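Local coordinates for protein NUDIX hydrolase (Alicyclobacillus acidocaldarius subsp. acidocaldarius, PDB 3QSJ) that probably hydrolyses phosphorus-containing anhydrides as a metal-dependent member of the NUDIX family, and holds a calcium ion in this structure, at residues A[110-113]-A[114-117]. Residues are numbered along the deposited sequence; the frame is centred on the assembly and turned at random.
Sequences QADL and CKGG
Asp112 and Lys115, one turn apart where helix 107-113 runs out, form a salt bridge of 3.2 Å between OD1 and NZ. The two side chains run alongside each other in the same direction, and the ammonium approaches OD1 almost head-on, in line with its bond to CG. Lys115 keeps its chain extended until the last torsion, where a bend (chi4 71°) swings NZ in to the carboxylate; its CB passes 3.4 Å from Asp112 O.

The backbone shows how a helix unwinds. Cys114 N keeps the four-residue bond to Gln110 O (3.1 Å) and adds a weak, strongly bent three-residue one to Ala111 O. The bonds that follow keep the shorter step: weakly from Lys115 N to Asp112 O, then from Gly116 N to Leu113 O at 3.2 Å, closing a type I beta turn. Gly116, with positive phi (72°), ends the helical run and leads into the link to helix 119-125.

Side-chain packing joins this helix end to helix 72-87, which carries the calcium ligands Glu82 and Glu86: Leu113 touches Ala84 and Cys114 touches Glu85. The fully extended Gln110 side chain carries its amide to Glu85 O, through NE2, and to Arg168, outside that helix, through OE1.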
ATOM      1  N   GLN A 110      10.884 -12.148  -4.190  1.00 24.13           N
ATOM      2  CA  GLN A 110       9.755 -11.842  -3.269  1.00 22.69           C
ATOM      3  C   GLN A 110       9.933 -12.670  -1.993  1.00 25.14           C
ATOM      4  O   GLN A 110       9.749 -12.160  -0.901  1.00 25.18           O
ATOM      5  CB  GLN A 110       8.384 -12.125  -3.910  1.00 21.14           C
ATOM      6  CG  GLN A 110       7.195 -11.775  -3.012  1.00 22.23           C
ATOM      7  CD  GLN A 110       5.852 -12.034  -3.666  1.00 23.21           C
ATOM      8  OE1 GLN A 110       5.749 -12.587  -4.792  1.00 23.33           O
ATOM      9  NE2 GLN A 110       4.788 -11.641  -2.993  1.00 20.29           N
ATOM     10  N   ALA A 111      10.308 -13.930  -2.122  1.00 25.18           N
ATOM     11  CA  ALA A 111      10.518 -14.772  -0.923  1.00 24.65           C
ATOM     12  C   ALA A 111      11.578 -14.161  -0.001  1.00 29.27           C
ATOM     13  O   ALA A 111      11.361 -14.082   1.216  1.00 30.18           O
ATOM     14  CB  ALA A 111      10.935 -16.187  -1.336  1.00 26.24           C
ATOM     15  N   ASP A 112      12.709 -13.702  -0.585  1.00 30.27           N
ATOM     16  CA  ASP A 112      13.818 -13.045   0.122  1.00 31.40           C
ATOM     17  C   ASP A 112      13.372 -11.741   0.796  1.00 33.00           C
ATOM     18  O   ASP A 112      13.836 -11.441   1.893  1.00 30.59           O
ATOM     19  CB  ASP A 112      14.978 -12.749  -0.845  1.00 34.54           C
ATOM     20  CG  ASP A 112      15.844 -13.959  -1.137  1.00 48.08           C
ATOM     21  OD1 ASP A 112      15.584 -15.034  -0.553  1.00 48.70           O
ATOM     22  OD2 ASP A 112      16.769 -13.836  -1.964  1.00 55.30           O
ATOM     23  N   LEU A 113      12.480 -10.968   0.148  1.00 29.80           N
ATOM     24  CA  LEU A 113      11.978  -9.723   0.762  1.00 28.05           C
ATOM     25  C   LEU A 113      11.094 -10.037   1.959  1.00 32.98           C
ATOM     26  O   LEU A 113      11.063  -9.256   2.905  1.00 32.06           O
ATOM     27  CB  LEU A 113      11.159  -8.900  -0.221  1.00 27.07           C
ATOM     28  CG  LEU A 113      11.808  -8.262  -1.422  1.00 30.61           C
ATOM     29  CD1 LEU A 113      10.928  -7.091  -1.899  1.00 28.62           C
ATOM     30  CD2 LEU A 113      13.205  -7.747  -1.140  1.00 32.38           C
ATOM     31  N   CYS A 114      10.385 -11.186   1.936  1.00 28.86           N
ATOM     32  CA  CYS A 114       9.508 -11.574   3.050  1.00 29.41           C
ATOM     33  C   CYS A 114      10.238 -12.087   4.306  1.00 39.29           C
ATOM     34  O   CYS A 114       9.623 -12.243   5.374  1.00 39.57           O
ATOM     35  CB  CYS A 114       8.401 -12.512   2.585  1.00 26.79           C
ATOM     36  SG  CYS A 114       7.285 -11.754   1.368  1.00 27.54           S
ATOM     37  N   LYS A 115      11.567 -12.295   4.187  1.00 37.15           N
ATOM     38  CA  LYS A 115      12.416 -12.659   5.320  1.00 38.31           C
ATOM     39  C   LYS A 115      12.567 -11.418   6.233  1.00 43.37           C
ATOM     40  O   LYS A 115      13.054 -11.537   7.348  1.00 44.21           O
ATOM     41  CB  LYS A 115      13.795 -13.157   4.858  1.00 40.45           C
ATOM     42  CG  LYS A 115      13.749 -14.479   4.095  1.00 51.30           C
ATOM     43  CD  LYS A 115      15.106 -14.799   3.461  1.00 57.33           C
ATOM     44  CE  LYS A 115      15.267 -16.253   3.081  1.00 60.72           C
ATOM     45  NZ  LYS A 115      14.430 -16.635   1.917  1.00 64.98           N
ATOM     46  N   GLY A 116      12.134 -10.257   5.743  1.00 40.22           N
ATOM     47  CA  GLY A 116      12.170  -9.009   6.487  1.00 40.38           C
ATOM     48  C   GLY A 116      13.569  -8.456   6.661  1.00 44.65           C
ATOM     49  O   GLY A 116      14.432  -8.641   5.795  1.00 43.24           O
ATOM     50  N   GLY A 117      13.798  -7.794   7.794  1.00 38.58           N
ATOM     51  CA  GLY A 117      15.074  -7.160   8.052  1.00 36.31           C
ATOM     52  C   GLY A 117      15.348  -6.128   6.981  1.00 34.90           C
ATOM     53  O   GLY A 117      14.411  -5.465   6.494  1.00 34.63           O
TER